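Local coordinates for protein soluble lytic transglycosylase B3 (Pseudomonas aeruginosa, PDB 5ANZ) that probably cleaves bacterial peptidoglycan as a soluble lytic transglycosylase active in cell-wall turnover, and carries a bound calcium ion, at residues A[239-244]-A[324-329]; A[135-140]-A[233-238]; A[318-323]-A[328-333]; A[249-254]-A[297-302]; A[149-154]-A[202-207]. All coordinates share one frame; numbering follows the deposited sequence.

How the interactions relate
Along the chain, interaction 2 opens first, bringing helix 134-145 against helix 231-244, but interaction 5, within its span, closes before it and joins the loop ahead of strand 154-155 to the loop before helix 209-215. Interaction 1 then starts further along helix 231-244 and reaches the loop after helix 318-324; interaction 4 falls within its span and links the approach to strand 254-258 with strand 300-304. Interaction 3 straddles the second segment of interaction 1 and shares N328 and S329 with it. Y326 of interaction 1 connects the groups, packing on I140 of interaction 2 and Y332 of interaction 3, with its hydroxyl hydrogen-bonded to T205 O of interaction 5.

Interaction 1: residues A[239-244]-A[324-329]; sequences ANYLKA and LKYNNS
Y241 sends its phenol hydroxyl to the main-chain carbonyl of K325: OH donates to K325 O over 2.7 Å. The approach is unusual, because the hydroxyl stands above the carbonyl plane, 47° out of it, away from either lone pair. From the ring's side, the same carbonyl oxygen lies at the edge, close to the ring plane. The bond thus ties helix 231-244 to the loop that follows helix 318-324.

The two tyrosines meet at a slant. Their ring centroids are 5.1 Å apart and the planes are inclined at 70°, with Y241 CD1 nearest to Y326 CD2 at 3.5 Å. Y241 gets there because its CG is anti to the backbone N (chi1 -173°), which carries the ring out from the helix toward the loop. L242 makes a looser approach, its CD2 lying 4.4 Å from Y326 CD2.

Y326 is fixed at its far end as well, where its hydroxyl bonds to T205 O, while K325 NZ hydrogen-bonds to S245 O, just beyond the helix segment. Y215 meets the Y241 ring edge-to-face. Y326 and T211, whose side chain lies about 3 Å from that of Y241, both contact N-acetyl-D-glucosamine in another structure of this enzyme; Y326 thus belongs to the saccharide-binding site of the lysozyme-like transglycosylase domain, and Y241 probably lines its edge.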
# COMPACT_ATOMS: atom_id res chain seq x y z
N ALA A 239 -6.54 -9.13 -9.88
CA ALA A 239 -7.78 -9.68 -9.33
C ALA A 239 -7.49 -10.93 -8.51
O ALA A 239 -8.05 -11.14 -7.45
CB ALA A 239 -8.77 -9.99 -10.45
N ASN A 240 -6.62 -11.78 -9.04
CA ASN A 240 -6.25 -13.01 -8.34
C ASN A 240 -5.65 -12.70 -6.96
O ASN A 240 -5.95 -13.37 -5.96
CB ASN A 240 -5.26 -13.80 -9.21
CG ASN A 240 -5.01 -15.18 -8.66
OD1 ASN A 240 -5.94 -15.89 -8.33
ND2 ASN A 240 -3.75 -15.56 -8.57
N TYR A 241 -4.81 -11.68 -6.90
CA TYR A 241 -4.16 -11.29 -5.64
C TYR A 241 -5.20 -10.68 -4.68
O TYR A 241 -5.21 -10.99 -3.48
CB TYR A 241 -3.01 -10.30 -5.92
CG TYR A 241 -2.17 -9.94 -4.70
CD1 TYR A 241 -2.56 -8.94 -3.83
CD2 TYR A 241 -0.99 -10.61 -4.43
CE1 TYR A 241 -1.78 -8.61 -2.72
CE2 TYR A 241 -0.22 -10.30 -3.33
CZ TYR A 241 -0.61 -9.30 -2.49
OH TYR A 241 0.17 -8.98 -1.40
N LEU A 242 -6.09 -9.83 -5.19
CA LEU A 242 -7.15 -9.30 -4.33
C LEU A 242 -8.05 -10.41 -3.78
O LEU A 242 -8.48 -10.36 -2.62
CB LEU A 242 -8.00 -8.27 -5.07
CG LEU A 242 -7.31 -6.91 -5.27
CD1 LEU A 242 -8.17 -6.05 -6.22
CD2 LEU A 242 -7.07 -6.17 -3.92
N LYS A 243 -8.35 -11.40 -4.62
CA LYS A 243 -9.24 -12.46 -4.18
C LYS A 243 -8.54 -13.29 -3.12
O LYS A 243 -9.16 -13.66 -2.12
CB LYS A 243 -9.69 -13.33 -5.37
CG LYS A 243 -10.66 -14.47 -5.01
CD LYS A 243 -12.03 -13.92 -4.53
CE LYS A 243 -12.99 -15.05 -4.12
NZ LYS A 243 -13.48 -15.87 -5.28
N ALA A 244 -7.25 -13.58 -3.34
CA ALA A 244 -6.47 -14.35 -2.35
C ALA A 244 -6.38 -13.59 -1.03
O ALA A 244 -6.27 -14.19 0.04
CB ALA A 244 -5.07 -14.64 -2.89
N LEU A 324 -5.07 -3.60 1.95
CA LEU A 324 -3.86 -3.40 2.75
C LEU A 324 -2.81 -4.48 2.50
O LEU A 324 -1.61 -4.27 2.75
CB LEU A 324 -4.22 -3.36 4.24
CG LEU A 324 -4.91 -2.10 4.73
CD1 LEU A 324 -5.36 -2.31 6.17
CD2 LEU A 324 -3.97 -0.93 4.65
N LYS A 325 -3.24 -5.63 2.01
CA LYS A 325 -2.29 -6.70 1.73
C LYS A 325 -1.50 -6.36 0.45
O LYS A 325 -0.44 -6.92 0.19
CB LYS A 325 -3.00 -8.04 1.60
CG LYS A 325 -3.70 -8.49 2.88
CD LYS A 325 -4.25 -9.89 2.74
CE LYS A 325 -4.74 -10.45 4.07
NZ LYS A 325 -6.09 -9.96 4.43
N TYR A 326 -2.03 -5.42 -0.33
CA TYR A 326 -1.37 -4.99 -1.56
C TYR A 326 -0.31 -3.95 -1.21
O TYR A 326 0.82 -3.98 -1.71
CB TYR A 326 -2.41 -4.43 -2.58
CG TYR A 326 -2.05 -4.67 -4.03
CD1 TYR A 326 -0.98 -4.01 -4.60
CD2 TYR A 326 -2.77 -5.56 -4.83
CE1 TYR A 326 -0.63 -4.23 -5.91
CE2 TYR A 326 -2.42 -5.79 -6.16
CZ TYR A 326 -1.35 -5.11 -6.69
OH TYR A 326 -0.98 -5.30 -8.01
N ASN A 327 -0.67 -3.05 -0.30
CA ASN A 327 0.23 -2.04 0.24
C ASN A 327 -0.30 -1.69 1.62
O ASN A 327 -1.43 -1.22 1.78
CB ASN A 327 0.31 -0.81 -0.70
CG ASN A 327 1.15 0.34 -0.12
OD1 ASN A 327 1.17 0.58 1.08
ND2 ASN A 327 1.79 1.08 -1.00
N ASN A 328 0.53 -1.95 2.63
CA ASN A 328 0.10 -1.83 4.01
C ASN A 328 0.20 -0.41 4.52
O ASN A 328 0.90 -0.13 5.49
CB ASN A 328 0.94 -2.76 4.89
CG ASN A 328 0.29 -3.04 6.22
OD1 ASN A 328 -0.92 -2.96 6.36
ND2 ASN A 328 1.11 -3.38 7.22
N SER A 329 -0.48 0.49 3.83
CA SER A 329 -0.61 1.87 4.26
C SER A 329 -2.08 2.22 4.25
O SER A 329 -2.73 2.05 3.22
CB SER A 329 0.16 2.82 3.33
OG SER A 329 -0.38 4.13 3.39

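Interaction 2: residues A[135-140]-A[233-238]; sequences DAVVAI and DALAST. With CA (calcium ion), chain B.
The carbonyl oxygen of A234 is gripped twice by T238, a residue that also meets the opposing helix. T238 OG1 donates to A234 O at 2.9 Å and T238 N does so at 3.0 Å, the two arriving from opposite faces of the carbonyl plane. One residue earlier S237 repeats the pattern on D233 O, its hydroxyl making the shorter bond (OG to D233 O, 2.6 Å). Both hydroxyls thus find an acceptor on their own helix within a buried region; S237 OG has a second partner in V217 N, and T238 is left to present a methyl group to helix 134-145.

No hydrogen bond crosses the contact; it is made by van der Waals packing. T238 CG2, anti to the backbone N, lies 3.8 Å from I140 CG2. V137 is directed toward the opposing helix, and its CG1 touches both L235 CD2, at 3.8 Å, and L235 O. The two helix segments run at 111° to each other with their axes 9.7 Å apart, and their CA atoms come nearest at V137 and T238. Around the contact, I140 also packs on Y326 and Y332, and L235 on helix 120-130.

At the other end of segment 233-238, D233 holds the calcium ion with both carboxylate oxygens, unequally: OD2 is 2.4 Å from the metal and OD1 2.8 Å. D218, D220, D222, the carbonyl of K224 and a water complete the site, an EF-hand-like loop. Helix 231-244 therefore combines two chemistries: an apolar face toward helix 134-145, with the nearby hydroxyls satisfied by carbonyls of their own helix, and a bidentate calcium ligand in its first turn.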
# COMPACT_ATOMS: atom_id res chain seq x y z
N ASP A 135 -13.98 -2.19 -10.70
CA ASP A 135 -13.59 -0.83 -10.31
C ASP A 135 -12.43 -0.88 -9.34
O ASP A 135 -11.55 -0.02 -9.37
CB ASP A 135 -14.75 -0.06 -9.70
CG ASP A 135 -15.82 0.33 -10.72
OD1 ASP A 135 -15.58 0.22 -11.95
OD2 ASP A 135 -16.91 0.76 -10.29
N ALA A 136 -12.41 -1.89 -8.48
CA ALA A 136 -11.31 -2.04 -7.53
C ALA A 136 -10.02 -2.49 -8.23
O ALA A 136 -8.96 -1.96 -7.93
CB ALA A 136 -11.67 -3.03 -6.43
N VAL A 137 -10.13 -3.44 -9.15
CA VAL A 137 -8.98 -3.86 -9.97
C VAL A 137 -8.38 -2.66 -10.70
O VAL A 137 -7.16 -2.44 -10.67
CB VAL A 137 -9.38 -4.94 -10.99
CG1 VAL A 137 -8.20 -5.29 -11.91
CG2 VAL A 137 -9.84 -6.20 -10.27
N VAL A 138 -9.23 -1.86 -11.34
CA VAL A 138 -8.72 -0.72 -12.08
C VAL A 138 -8.17 0.36 -11.14
O VAL A 138 -7.18 1.01 -11.46
CB VAL A 138 -9.80 -0.14 -13.03
CG1 VAL A 138 -9.37 1.21 -13.61
CG2 VAL A 138 -10.07 -1.15 -14.17
N ALA A 139 -8.76 0.52 -9.96
CA ALA A 139 -8.22 1.50 -9.02
C ALA A 139 -6.82 1.11 -8.56
O ALA A 139 -5.95 1.95 -8.43
CB ALA A 139 -9.16 1.67 -7.81
N ILE A 140 -6.61 -0.18 -8.30
CA ILE A 140 -5.28 -0.64 -7.87
C ILE A 140 -4.28 -0.38 -9.00
O ILE A 140 -3.15 0.09 -8.77
CB ILE A 140 -5.31 -2.14 -7.50
CG1 ILE A 140 -6.10 -2.40 -6.21
CG2 ILE A 140 -3.86 -2.70 -7.39
CD1 ILE A 140 -5.36 -2.16 -4.89
N ASP A 233 -3.28 -10.20 -18.71
CA ASP A 233 -2.50 -10.85 -17.64
C ASP A 233 -2.40 -9.96 -16.42
O ASP A 233 -2.53 -10.41 -15.28
CB ASP A 233 -1.09 -11.21 -18.10
CG ASP A 233 -1.04 -12.29 -19.20
OD1 ASP A 233 -2.07 -12.92 -19.55
OD2 ASP A 233 0.09 -12.50 -19.69
N ALA A 234 -2.15 -8.67 -16.63
CA ALA A 234 -2.01 -7.75 -15.51
C ALA A 234 -3.29 -7.64 -14.70
O ALA A 234 -3.26 -7.70 -13.48
CB ALA A 234 -1.61 -6.35 -16.02
N LEU A 235 -4.41 -7.44 -15.39
CA LEU A 235 -5.69 -7.27 -14.71
C LEU A 235 -6.11 -8.56 -13.99
O LEU A 235 -6.57 -8.52 -12.86
CB LEU A 235 -6.77 -6.81 -15.71
CG LEU A 235 -6.51 -5.42 -16.32
CD1 LEU A 235 -7.49 -5.12 -17.49
CD2 LEU A 235 -6.60 -4.34 -15.24
N ALA A 236 -5.92 -9.70 -14.65
CA ALA A 236 -6.28 -10.96 -14.01
C ALA A 236 -5.39 -11.22 -12.81
O ALA A 236 -5.85 -11.77 -11.79
CB ALA A 236 -6.19 -12.10 -15.00
N SER A 237 -4.10 -10.86 -12.92
CA SER A 237 -3.17 -11.05 -11.82
C SER A 237 -3.57 -10.21 -10.62
O SER A 237 -3.55 -10.68 -9.48
CB SER A 237 -1.73 -10.70 -12.25
OG SER A 237 -1.30 -11.56 -13.29
N THR A 238 -3.95 -8.96 -10.88
CA THR A 238 -4.37 -8.06 -9.81
C THR A 238 -5.59 -8.64 -9.10
O THR A 238 -5.65 -8.64 -7.87
CB THR A 238 -4.70 -6.69 -10.37
OG1 THR A 238 -3.53 -6.16 -11.01
CG2 THR A 238 -5.16 -5.72 -9.25
CA CA B . -0.27 -14.35 -21.16
O HOH W 1 0.93 -12.87 -22.57

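Interaction 3: residues A[318-323]-A[328-333]; sequences HNFRAI and NSSAYA
F320 and I323, one turn apart on helix 318-324, form two projections with A333 lodged between them. The methyl of A333 is pressed against one face of the phenyl ring in a CH-pi contact: CB is 3.7 Å from the ring centroid and 25° off the normal, displaced toward the rim. With its CG anti to the backbone N (chi1 -169°), F320 extends its ring against the first turn of helix 330-343. The outer corner of that ring, CZ, then comes to 3.7 Å from S330 O, which lies at the edge near the ring plane.

I323 fills the hollow on the other side of A333. Its branch CG2 drops between the alanine and the neighbouring tyrosine, 3.6 Å from A333 CA and 3.7 Å from Y332 CE1, meeting the tyrosine ring obliquely. A333 is small enough for the backbones to draw close, with the CA atoms of I323 and A333 5.6 Å apart. No hydrogen bond crosses this interface, so complementary shape carries it.

The first turn of the second helix is capped by S329. The serine OG accepts from Y332 N over 3.2 Å in a nearly straight bond, 173° at the hydrogen.

The two helices meet at a corner across a short loop. I140 of helix 134-145 packs against both I323 and Y332, Y99 of helix 96-103 reaches A331 and Y332, and L304 of strand 300-304 lies against F320 and S330.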
# COMPACT_ATOMS: atom_id res chain seq x y z
N HIS A 318 -13.94 -5.48 5.53
CA HIS A 318 -13.01 -6.53 5.16
C HIS A 318 -12.25 -6.22 3.87
O HIS A 318 -11.06 -6.49 3.78
CB HIS A 318 -13.77 -7.85 5.02
CG HIS A 318 -12.88 -9.05 4.97
ND1 HIS A 318 -12.04 -9.40 6.00
CD2 HIS A 318 -12.70 -9.99 4.00
CE1 HIS A 318 -11.38 -10.50 5.68
NE2 HIS A 318 -11.76 -10.87 4.47
N ASN A 319 -12.94 -5.64 2.88
CA ASN A 319 -12.27 -5.39 1.60
C ASN A 319 -11.17 -4.33 1.73
O ASN A 319 -10.21 -4.33 0.96
CB ASN A 319 -13.28 -4.99 0.52
CG ASN A 319 -14.05 -6.20 -0.03
OD1 ASN A 319 -13.71 -7.35 0.24
ND2 ASN A 319 -15.07 -5.93 -0.82
N PHE A 320 -11.30 -3.44 2.71
CA PHE A 320 -10.21 -2.52 3.04
C PHE A 320 -8.98 -3.30 3.51
O PHE A 320 -7.85 -3.01 3.12
CB PHE A 320 -10.65 -1.52 4.12
CG PHE A 320 -9.70 -0.38 4.34
CD1 PHE A 320 -9.78 0.76 3.55
CD2 PHE A 320 -8.77 -0.41 5.37
CE1 PHE A 320 -8.93 1.83 3.75
CE2 PHE A 320 -7.91 0.66 5.58
CZ PHE A 320 -8.00 1.79 4.76
N ARG A 321 -9.20 -4.32 4.35
CA ARG A 321 -8.11 -5.16 4.79
C ARG A 321 -7.45 -5.88 3.62
O ARG A 321 -6.24 -6.11 3.63
CB ARG A 321 -8.60 -6.17 5.83
CG ARG A 321 -9.20 -5.52 7.07
CD ARG A 321 -9.72 -6.56 8.06
NE ARG A 321 -8.65 -7.38 8.61
CZ ARG A 321 -8.82 -8.51 9.30
NH1 ARG A 321 -10.04 -8.98 9.53
NH2 ARG A 321 -7.77 -9.17 9.76
N ALA A 322 -8.24 -6.26 2.62
CA ALA A 322 -7.68 -6.92 1.43
C ALA A 322 -6.74 -5.98 0.68
O ALA A 322 -5.67 -6.38 0.21
CB ALA A 322 -8.81 -7.39 0.50
N ILE A 323 -7.14 -4.73 0.54
CA ILE A 323 -6.31 -3.75 -0.14
C ILE A 323 -5.01 -3.54 0.63
O ILE A 323 -3.95 -3.37 0.04
CB ILE A 323 -7.06 -2.43 -0.30
CG1 ILE A 323 -8.31 -2.64 -1.15
CG2 ILE A 323 -6.11 -1.37 -0.89
CD1 ILE A 323 -9.33 -1.51 -1.03
N ASN A 328 0.53 -1.95 2.63
CA ASN A 328 0.10 -1.83 4.01
C ASN A 328 0.20 -0.41 4.52
O ASN A 328 0.90 -0.13 5.49
CB ASN A 328 0.94 -2.76 4.89
CG ASN A 328 0.29 -3.04 6.22
OD1 ASN A 328 -0.92 -2.96 6.36
ND2 ASN A 328 1.11 -3.38 7.22
N SER A 329 -0.48 0.49 3.83
CA SER A 329 -0.61 1.87 4.26
C SER A 329 -2.08 2.22 4.25
O SER A 329 -2.73 2.05 3.22
CB SER A 329 0.16 2.82 3.33
OG SER A 329 -0.38 4.13 3.39
N SER A 330 -2.61 2.70 5.37
CA SER A 330 -4.03 3.05 5.42
C SER A 330 -4.34 4.19 4.46
O SER A 330 -5.43 4.25 3.91
CB SER A 330 -4.46 3.41 6.85
OG SER A 330 -4.44 2.26 7.68
N ALA A 331 -3.39 5.09 4.25
CA ALA A 331 -3.61 6.19 3.29
C ALA A 331 -3.76 5.62 1.87
O ALA A 331 -4.67 6.00 1.12
CB ALA A 331 -2.48 7.18 3.34
N TYR A 332 -2.89 4.69 1.51
CA TYR A 332 -2.98 4.01 0.22
C TYR A 332 -4.31 3.31 0.05
O TYR A 332 -4.97 3.44 -0.98
CB TYR A 332 -1.85 2.99 0.09
CG TYR A 332 -2.00 2.05 -1.09
CD1 TYR A 332 -2.73 0.87 -0.99
CD2 TYR A 332 -1.37 2.31 -2.30
CE1 TYR A 332 -2.84 -0.01 -2.06
CE2 TYR A 332 -1.48 1.44 -3.38
CZ TYR A 332 -2.23 0.28 -3.25
OH TYR A 332 -2.34 -0.60 -4.30
N ALA A 333 -4.72 2.55 1.07
CA ALA A 333 -5.95 1.78 0.93
C ALA A 333 -7.16 2.71 0.87
O ALA A 333 -8.09 2.45 0.11
CB ALA A 333 -6.08 0.76 2.07

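Interaction 4: residues A[249-254]-A[297-302]; sequences AGQPWG and SGEQAS
Q251 and E299 face each other at the surface beside the five-stranded antiparallel sheet of the domain. Q251 lies on the approach to strand 254-258 and E299 just ahead of strand 300-304. In the sheet these two strands are separated by strand 313-316, so the contact bridges across the end of an intervening strand.

The polar part is a meeting of an amide with a carboxylate. They come from opposite directions, with their planes 49° apart. Q251 NE2 stands 3.3 Å from E299 OE2, whereas Q251 OE1 lies 3.4 Å from E299 OE1; the latter is a pair of acceptors, with no hydrogen bond between them and probably some mutual repulsion. The glutamine reaches out on an extended chain beyond CG, but the glutamate bends at chi2 (-62°) and curls its carboxylate toward the partner. No apolar pairing accompanies these groups, and the buried surface is small.

Backbone hydrogen bonds hold the two segments separately. A301 pairs with K274 and S302 with V316 within the sheet, while E299 pairs with L276, just past strand 274-275; W253, in the other segment, bonds to L317. A side-chain-to-backbone bond adds to these, Q251 O accepting from N319 ND2 of helix 318-324.

G250, just before Q251, has a positive phi (86°), which favours glycine. Where the two polar ends come together, Q251 CD and E299 CD are 3.8 Å apart, with Q251 NE2 closer to the carboxyl carbon, at 3.3 Å from E299 CD.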
# COMPACT_ATOMS: atom_id res chain seq x y z
N ALA A 249 -16.82 -9.79 -3.47
CA ALA A 249 -17.41 -9.03 -4.57
C ALA A 249 -18.66 -8.26 -4.13
O ALA A 249 -19.58 -8.83 -3.52
CB ALA A 249 -17.76 -9.97 -5.72
N GLY A 250 -18.69 -6.98 -4.48
CA GLY A 250 -19.86 -6.17 -4.27
C GLY A 250 -19.94 -5.57 -2.88
O GLY A 250 -20.81 -4.74 -2.64
N GLN A 251 -19.06 -5.97 -1.97
CA GLN A 251 -19.09 -5.41 -0.62
C GLN A 251 -18.28 -4.12 -0.61
O GLN A 251 -17.23 -4.05 -1.23
CB GLN A 251 -18.53 -6.42 0.40
CG GLN A 251 -18.99 -6.17 1.83
CD GLN A 251 -18.51 -7.24 2.79
OE1 GLN A 251 -17.44 -7.13 3.38
NE2 GLN A 251 -19.30 -8.30 2.93
N PRO A 252 -18.77 -3.07 0.06
CA PRO A 252 -17.97 -1.84 0.08
C PRO A 252 -16.67 -2.01 0.87
O PRO A 252 -16.62 -2.77 1.84
CB PRO A 252 -18.90 -0.82 0.77
CG PRO A 252 -19.96 -1.62 1.46
CD PRO A 252 -20.09 -2.92 0.70
N TRP A 253 -15.62 -1.31 0.43
CA TRP A 253 -14.38 -1.27 1.20
C TRP A 253 -14.61 -0.56 2.52
O TRP A 253 -13.94 -0.83 3.53
CB TRP A 253 -13.28 -0.57 0.41
CG TRP A 253 -13.65 0.81 -0.01
CD1 TRP A 253 -14.23 1.18 -1.20
CD2 TRP A 253 -13.51 1.99 0.76
NE1 TRP A 253 -14.43 2.55 -1.21
CE2 TRP A 253 -14.01 3.07 -0.02
CE3 TRP A 253 -13.00 2.26 2.04
CZ2 TRP A 253 -14.01 4.37 0.44
CZ3 TRP A 253 -13.00 3.56 2.50
CH2 TRP A 253 -13.50 4.61 1.70
N GLY A 254 -15.57 0.36 2.52
CA GLY A 254 -15.83 1.18 3.68
C GLY A 254 -16.55 2.41 3.22
O GLY A 254 -16.92 2.55 2.05
N SER A 297 -25.27 -5.00 8.53
CA SER A 297 -25.22 -4.79 9.98
C SER A 297 -24.35 -5.81 10.72
O SER A 297 -23.83 -5.51 11.80
CB SER A 297 -26.64 -4.82 10.56
OG SER A 297 -27.28 -6.05 10.30
N GLY A 298 -24.19 -6.99 10.14
CA GLY A 298 -23.38 -8.02 10.76
C GLY A 298 -21.90 -7.95 10.39
O GLY A 298 -21.08 -8.67 10.96
N GLU A 299 -21.56 -7.08 9.45
CA GLU A 299 -20.19 -7.01 8.95
C GLU A 299 -19.23 -6.32 9.92
O GLU A 299 -19.54 -5.26 10.48
CB GLU A 299 -20.15 -6.27 7.60
CG GLU A 299 -20.67 -7.08 6.44
CD GLU A 299 -19.85 -8.33 6.20
OE1 GLU A 299 -18.61 -8.29 6.41
OE2 GLU A 299 -20.44 -9.36 5.82
N GLN A 300 -18.05 -6.91 10.08
CA GLN A 300 -17.05 -6.35 10.99
C GLN A 300 -16.38 -5.14 10.37
O GLN A 300 -15.99 -5.15 9.20
CB GLN A 300 -16.00 -7.40 11.34
CG GLN A 300 -16.53 -8.58 12.12
CD GLN A 300 -16.90 -8.22 13.54
OE1 GLN A 300 -16.28 -7.35 14.15
NE2 GLN A 300 -17.91 -8.88 14.08
N ALA A 301 -16.25 -4.08 11.15
CA ALA A 301 -15.61 -2.87 10.64
C ALA A 301 -14.74 -2.20 11.69
O ALA A 301 -14.97 -2.36 12.88
CB ALA A 301 -16.67 -1.89 10.12
N SER A 302 -13.75 -1.44 11.23
CA SER A 302 -12.87 -0.65 12.09
C SER A 302 -13.06 0.82 11.76
O SER A 302 -13.43 1.17 10.64
CB SER A 302 -11.40 -1.03 11.89
OG SER A 302 -11.19 -2.39 12.20

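Interaction 5: residues A[149-154]-A[202-207]; sequences SHMGNK and MGQTQF
The backbones of M151 and G203 pass within 5.2 Å of each other, CA to CA, where two irregular loops meet. One leads into strand 154-155 and the other follows strand 195-196, so the contact continues beyond the small two-stranded antiparallel sheet of the transglycosylase domain. Segment 202-207 loops back on itself, M202 N bonding to F207 O at 2.8 Å.

M151 supplies the apolar half. Its CG rests 3.5 Å from G203 O, and the thioether goes on past the glycine until SD lies 3.6 Å from Q204 CG, the two side chains crossing at a slant. The methionine thus lies directly against the main chain of G203, whose positive phi favours glycine. The polar end of Q204 turns elsewhere, OE1 taking the indole NH of W141 and NE2 bonding to W228 O.

Q206 provides the polar half. A bend at chi2 (-74°) folds its amide back over its own loop, where NE2 donates to two carbonyls, one from each loop, and so ties them together. T205, in the same loop, packs on A234 and T238 of helix 231-244. Of the two bonds from Q206 NE2, the one to G203 O is shorter and straighter (2.8 Å, 169°), lying in the carbonyl plane; that to M151 O is 3.1 Å long, with the donor tilted from the plane.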
# COMPACT_ATOMS: atom_id res chain seq x y z
N SER A 149 1.42 3.21 -17.19
CA SER A 149 2.28 4.23 -17.78
C SER A 149 3.51 4.56 -16.92
O SER A 149 4.45 5.21 -17.39
CB SER A 149 1.48 5.50 -18.04
OG SER A 149 1.22 6.19 -16.84
N HIS A 150 3.51 4.13 -15.66
CA HIS A 150 4.62 4.42 -14.75
C HIS A 150 4.99 3.17 -13.98
O HIS A 150 4.57 2.99 -12.83
CB HIS A 150 4.27 5.56 -13.81
CG HIS A 150 4.26 6.90 -14.48
ND1 HIS A 150 3.30 7.28 -15.40
CD2 HIS A 150 5.12 7.95 -14.38
CE1 HIS A 150 3.56 8.50 -15.82
NE2 HIS A 150 4.65 8.93 -15.22
N MET A 151 5.76 2.30 -14.62
CA MET A 151 6.16 1.03 -14.05
C MET A 151 7.56 1.11 -13.43
O MET A 151 8.03 0.18 -12.77
CB MET A 151 6.13 -0.04 -15.14
CG MET A 151 4.77 -0.22 -15.77
SD MET A 151 4.76 -1.56 -16.97
CE MET A 151 5.06 -0.68 -18.51
N GLY A 152 8.20 2.24 -13.63
CA GLY A 152 9.61 2.37 -13.37
C GLY A 152 10.33 2.17 -14.69
O GLY A 152 9.74 1.72 -15.68
N ASN A 153 11.59 2.56 -14.70
CA ASN A 153 12.45 2.40 -15.85
C ASN A 153 13.75 1.85 -15.34
O ASN A 153 14.82 2.30 -15.73
CB ASN A 153 12.65 3.72 -16.59
CG ASN A 153 13.28 4.79 -15.71
OD1 ASN A 153 13.03 4.85 -14.51
ND2 ASN A 153 14.10 5.64 -16.32
N LYS A 154 13.65 0.90 -14.41
CA LYS A 154 14.83 0.22 -13.93
C LYS A 154 14.73 -1.27 -14.19
O LYS A 154 13.69 -1.88 -13.99
CB LYS A 154 15.03 0.51 -12.44
CG LYS A 154 15.35 1.97 -12.16
CD LYS A 154 15.69 2.19 -10.69
CE LYS A 154 16.23 3.60 -10.44
NZ LYS A 154 15.22 4.64 -10.76
N MET A 202 7.44 -4.99 -9.93
CA MET A 202 7.58 -5.18 -11.37
C MET A 202 6.34 -4.81 -12.16
O MET A 202 5.21 -5.11 -11.76
CB MET A 202 7.94 -6.64 -11.68
CG MET A 202 9.09 -7.16 -10.88
SD MET A 202 9.51 -8.84 -11.41
CE MET A 202 7.97 -9.70 -11.18
N GLY A 203 6.55 -4.19 -13.31
CA GLY A 203 5.51 -4.15 -14.32
C GLY A 203 4.26 -3.37 -13.94
O GLY A 203 4.32 -2.45 -13.13
N GLN A 204 3.14 -3.73 -14.54
CA GLN A 204 1.93 -2.95 -14.40
C GLN A 204 1.31 -3.16 -13.04
O GLN A 204 0.64 -2.26 -12.51
CB GLN A 204 0.92 -3.30 -15.48
CG GLN A 204 1.49 -3.12 -16.88
CD GLN A 204 0.43 -2.87 -17.92
OE1 GLN A 204 -0.64 -2.35 -17.61
NE2 GLN A 204 0.73 -3.23 -19.17
N THR A 205 1.53 -4.34 -12.47
CA THR A 205 0.94 -4.67 -11.18
C THR A 205 1.83 -4.25 -9.99
O THR A 205 1.38 -4.21 -8.85
CB THR A 205 0.70 -6.18 -11.08
OG1 THR A 205 1.95 -6.86 -11.27
CG2 THR A 205 -0.28 -6.64 -12.15
N GLN A 206 3.11 -3.98 -10.28
CA GLN A 206 4.13 -3.72 -9.25
C GLN A 206 4.22 -4.86 -8.23
O GLN A 206 4.46 -4.63 -7.04
CB GLN A 206 3.87 -2.38 -8.56
CG GLN A 206 4.02 -1.20 -9.54
CD GLN A 206 5.48 -0.91 -9.88
OE1 GLN A 206 6.24 -0.41 -9.03
NE2 GLN A 206 5.88 -1.22 -11.10
N PHE A 207 4.05 -6.09 -8.73
CA PHE A 207 4.35 -7.29 -7.94
C PHE A 207 5.86 -7.44 -7.72
O PHE A 207 6.61 -7.34 -8.70
CB PHE A 207 3.90 -8.55 -8.66
CG PHE A 207 2.41 -8.82 -8.65
CD1 PHE A 207 1.52 -8.03 -7.94
CD2 PHE A 207 1.92 -9.93 -9.34
CE1 PHE A 207 0.15 -8.34 -7.93
CE2 PHE A 207 0.57 -10.26 -9.33
CZ PHE A 207 -0.31 -9.48 -8.62